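Local coordinates for protein 16S rRNA (adenine(1408)-N(1))-methyltransferase (Catenulispora acidiphila, PDB 4X1O) that probably methylates N1 of adenine 1408 in 16S ribosomal RNA, using S-adenosyl-L-methionine as methyl donor, a modification linked to aminoglycoside resistance, at residues G57-A62 with Q82-T87; V75-A80 with V104-A109. All coordinates share one frame; numbering follows the deposited sequence.

Interaction 1 (G57-A62 with Q82-T87); sequences GDARTA and QRMTET
Thr-87 and Asp-58 join two neighbouring helix starts in the Rossmann-like methyltransferase fold. Residues 57-59 belong to the turn that leads from strand 49-54 into helix 60-68. Residues 82-84 end a 3-10 segment that runs into helix 85-91. The hydroxyl of Thr-87 donates to the backbone of Asp-58, with OG1 2.6 Å from O. OG1 stands beside its own backbone N (chi1 -70°), which points it at the Asp-58 carbonyl, while CG2 lies against the carbonyl of Ala-59. The hydroxyl has a second partner in Trp-220 NE1.

Asp-58 CG sits between its own N and carbonyl carbon (chi1 62°). This brings OD1 back over the helix start, where it accepts from Arg-60 N at 3.0 Å in an Asx turn. The N-H comes from above the carboxylate plane. OD2 is held by Trp-220 N and Ser-219 OG, so both oxygens are tied down.

Met-84 runs along the buried side of the turn, with its CG 3.8 Å from Ala-59 CB. Arg-83 lies on the more exposed side. One face of its guanidinium lies over Gly-57, which is offset toward the rim of the group, and NH2 is 3.6 Å from Gly-57 CA. Thr-61 and Arg-83 bind S-adenosyl-L-methionine in this protein, though none is bound to this chain in the model. A water bridges the two segments: it donates to Asp-58 O (2.7 Å) and Arg-83 O (3.0 Å), and accepts from Thr-87 N at 3.0 Å.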
# COMPACT_ATOMS: atom_id res chain seq x y z
N GLY A 57 4.33 6.60 0.64
CA GLY A 57 5.10 7.75 0.20
C GLY A 57 4.66 8.93 1.05
O GLY A 57 4.62 8.81 2.28
N ASP A 58 4.30 10.05 0.43
CA ASP A 58 3.82 11.17 1.23
C ASP A 58 2.32 11.05 1.47
O ASP A 58 1.69 11.94 2.05
CB ASP A 58 4.16 12.53 0.57
CG ASP A 58 3.52 12.73 -0.80
OD1 ASP A 58 2.61 11.97 -1.20
OD2 ASP A 58 3.93 13.70 -1.48
N ALA A 59 1.76 9.92 1.02
CA ALA A 59 0.37 9.53 1.23
C ALA A 59 -0.64 10.41 0.50
O ALA A 59 -1.82 10.35 0.81
CB ALA A 59 0.05 9.48 2.72
N ARG A 60 -0.19 11.18 -0.48
CA ARG A 60 -1.14 11.91 -1.33
C ARG A 60 -2.02 10.93 -2.10
O ARG A 60 -3.17 11.22 -2.38
CB ARG A 60 -0.41 12.85 -2.30
CG ARG A 60 -1.38 13.74 -3.07
CD ARG A 60 -0.71 14.71 -4.04
NE ARG A 60 -1.70 15.62 -4.63
CZ ARG A 60 -1.42 16.59 -5.50
NH1 ARG A 60 -0.18 16.80 -5.92
NH2 ARG A 60 -2.40 17.36 -5.95
N THR A 61 -1.48 9.76 -2.45
CA THR A 61 -2.29 8.80 -3.21
C THR A 61 -3.46 8.29 -2.35
O THR A 61 -4.59 8.19 -2.83
CB THR A 61 -1.43 7.64 -3.72
OG1 THR A 61 -0.35 8.18 -4.49
CG2 THR A 61 -2.24 6.69 -4.58
N ALA A 62 -3.18 7.98 -1.09
CA ALA A 62 -4.20 7.55 -0.14
C ALA A 62 -5.23 8.66 0.07
O ALA A 62 -6.43 8.41 0.13
CB ALA A 62 -3.57 7.16 1.18
N GLN A 82 6.74 10.87 9.29
CA GLN A 82 7.00 12.30 9.10
C GLN A 82 6.77 12.73 7.65
O GLN A 82 6.44 13.89 7.39
CB GLN A 82 8.43 12.67 9.52
CG GLN A 82 8.75 12.52 11.00
CD GLN A 82 9.23 11.12 11.36
OE1 GLN A 82 9.23 10.21 10.53
NE2 GLN A 82 9.67 10.96 12.61
N ARG A 83 6.95 11.79 6.73
CA ARG A 83 6.75 12.07 5.32
C ARG A 83 5.28 12.33 4.99
O ARG A 83 4.96 12.94 3.97
CB ARG A 83 7.26 10.90 4.47
CG ARG A 83 8.79 10.79 4.44
CD ARG A 83 9.25 9.47 3.84
NE ARG A 83 9.11 9.43 2.39
CZ ARG A 83 8.68 8.37 1.70
NH1 ARG A 83 8.36 7.26 2.34
NH2 ARG A 83 8.58 8.43 0.38
N MET A 84 4.40 11.85 5.85
CA MET A 84 2.97 11.93 5.58
C MET A 84 2.31 13.15 6.20
O MET A 84 1.11 13.32 6.07
CB MET A 84 2.26 10.67 6.08
CG MET A 84 2.69 9.38 5.39
SD MET A 84 1.70 7.97 5.96
CE MET A 84 2.33 7.76 7.62
N THR A 85 3.09 14.00 6.88
CA THR A 85 2.50 15.06 7.70
C THR A 85 1.69 16.08 6.91
O THR A 85 0.64 16.51 7.38
CB THR A 85 3.58 15.81 8.51
OG1 THR A 85 4.62 16.27 7.63
CG2 THR A 85 4.17 14.89 9.56
N GLU A 86 2.16 16.46 5.73
CA GLU A 86 1.41 17.38 4.87
C GLU A 86 0.04 16.83 4.50
O GLU A 86 -0.96 17.55 4.50
CB GLU A 86 2.20 17.70 3.60
CG GLU A 86 1.46 18.59 2.62
CD GLU A 86 2.37 19.12 1.53
OE1 GLU A 86 3.60 18.94 1.62
OE2 GLU A 86 1.85 19.72 0.57
N THR A 87 -0.00 15.54 4.18
CA THR A 87 -1.27 14.89 3.89
C THR A 87 -2.16 14.92 5.13
O THR A 87 -3.34 15.20 5.05
CB THR A 87 -1.07 13.43 3.43
OG1 THR A 87 -0.47 13.43 2.14
CG2 THR A 87 -2.41 12.71 3.36
O HOH W 1 2.51 14.37 3.04

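Interaction 2 (V75-A80 with V104-A109); sequences VGVDPA and VLVSSA
This is a parallel beta pairing at one edge of the central sheet within this chain. Outer strand 103-107 lies beside strand 72-78, and the axes of the paired segments are 4.6 Å apart. Gly-76 is bonded through both its N and its O to the residues on either side of Leu-105. Its N donates to Val-104 O at 2.8 Å, and its O accepts from Val-106 N at 2.7 Å in a nearly straight bond. Asp-78 N continues the pattern to Val-106 O at 3.1 Å. The last bond, Ser-108 N to Asp-78 O, is weak at 3.3 Å.

Val-75, Val-77, Val-104 and Val-106 share one face of the sheet. Val-75 CG1, anti to its N (chi1 -175°), reaches diagonally across to Val-106 CG2 on the neighbouring strand at 3.7 Å. Leu-105 points to the other face, against helix 85-91.

Asp-78 lies on that same face. Its OD1 accepts from Ala-80 N at 2.8 Å in an Asx turn, and OD2 accepts from Thr-56 N. Asp-78 binds the cosubstrate and its product in this protein. An acidic residue at the C-terminal end of the strand next to the first core strand, here strand 72-78, is characteristic of the S-adenosyl-L-methionine site in Rossmann-like methyltransferases.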
# COMPACT_ATOMS: atom_id res chain seq x y z
N VAL A 75 -6.83 3.37 4.87
CA VAL A 75 -5.84 3.29 5.94
C VAL A 75 -4.47 3.23 5.33
O VAL A 75 -4.14 2.25 4.68
CB VAL A 75 -6.07 2.04 6.81
CG1 VAL A 75 -5.12 2.03 7.99
CG2 VAL A 75 -7.52 2.00 7.27
N GLY A 76 -3.65 4.26 5.55
CA GLY A 76 -2.30 4.24 5.03
C GLY A 76 -1.35 3.81 6.12
O GLY A 76 -1.38 4.35 7.22
N VAL A 77 -0.51 2.82 5.82
CA VAL A 77 0.38 2.27 6.82
C VAL A 77 1.81 2.42 6.37
O VAL A 77 2.20 1.82 5.38
CB VAL A 77 0.10 0.77 7.09
CG1 VAL A 77 0.91 0.30 8.29
CG2 VAL A 77 -1.39 0.52 7.32
N ASP A 78 2.61 3.20 7.09
CA ASP A 78 3.99 3.42 6.69
C ASP A 78 4.83 3.74 7.92
O ASP A 78 4.37 4.43 8.81
CB ASP A 78 4.07 4.55 5.67
CG ASP A 78 5.38 4.55 4.89
OD1 ASP A 78 6.43 4.86 5.49
OD2 ASP A 78 5.34 4.26 3.68
N PRO A 79 6.06 3.23 7.98
CA PRO A 79 6.83 3.54 9.20
C PRO A 79 7.44 4.94 9.18
O PRO A 79 7.80 5.44 10.24
CB PRO A 79 7.91 2.46 9.21
CG PRO A 79 8.08 2.11 7.78
CD PRO A 79 6.73 2.21 7.16
N ALA A 80 7.56 5.55 8.00
CA ALA A 80 8.18 6.86 7.89
C ALA A 80 7.11 7.93 7.98
O ALA A 80 6.79 8.60 7.00
CB ALA A 80 8.95 6.99 6.59
N VAL A 104 -7.09 7.36 7.48
CA VAL A 104 -6.38 7.05 8.70
C VAL A 104 -4.93 6.74 8.37
O VAL A 104 -4.64 5.80 7.62
CB VAL A 104 -7.01 5.85 9.45
CG1 VAL A 104 -6.28 5.60 10.75
CG2 VAL A 104 -8.49 6.11 9.72
N LEU A 105 -4.01 7.53 8.91
CA LEU A 105 -2.59 7.33 8.62
C LEU A 105 -1.92 6.71 9.83
O LEU A 105 -1.83 7.32 10.90
CB LEU A 105 -1.93 8.66 8.24
CG LEU A 105 -2.57 9.29 7.00
CD1 LEU A 105 -2.06 10.72 6.77
CD2 LEU A 105 -2.37 8.43 5.77
N VAL A 106 -1.45 5.47 9.65
CA VAL A 106 -0.89 4.64 10.72
C VAL A 106 0.62 4.56 10.63
O VAL A 106 1.16 4.25 9.57
CB VAL A 106 -1.46 3.19 10.66
CG1 VAL A 106 -0.79 2.30 11.72
CG2 VAL A 106 -2.98 3.19 10.80
N SER A 107 1.31 4.83 11.73
CA SER A 107 2.75 4.66 11.77
C SER A 107 3.08 3.26 12.22
O SER A 107 3.00 2.94 13.41
CB SER A 107 3.40 5.68 12.71
OG SER A 107 4.81 5.54 12.70
N SER A 108 3.42 2.41 11.26
CA SER A 108 3.84 1.05 11.57
C SER A 108 4.51 0.42 10.36
O SER A 108 4.20 0.76 9.22
CB SER A 108 2.64 0.19 11.99
OG SER A 108 3.04 -1.17 12.12
N ALA A 109 5.45 -0.48 10.63
CA ALA A 109 6.04 -1.31 9.60
C ALA A 109 5.10 -2.48 9.33
O ALA A 109 4.36 -2.89 10.22
CB ALA A 109 7.41 -1.80 10.01

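Interactions 1 and 2 have centres 10 Å apart and are interleaved along the chain. Helix 85-91 is the crossover of the beta-alpha-beta unit whose two strands pair in interaction 2, and its start belongs to interaction 1. The turns of interaction 1 pack on the sheet face carrying Leu-105. Leu-105 CD2 is 4.0 Å from Ala-59 CB, and Leu-105 CD1 is 4.0 Å from Thr-87 CG2. Asp-78 OD2 is 4.0 Å from Gly-57 N, a packing contact. Thr-61 and Arg-83 of interaction 1 and Asp-78 of interaction 2 all belong to the S-adenosyl-L-methionine site, so the two contacts together shape part of one pocket.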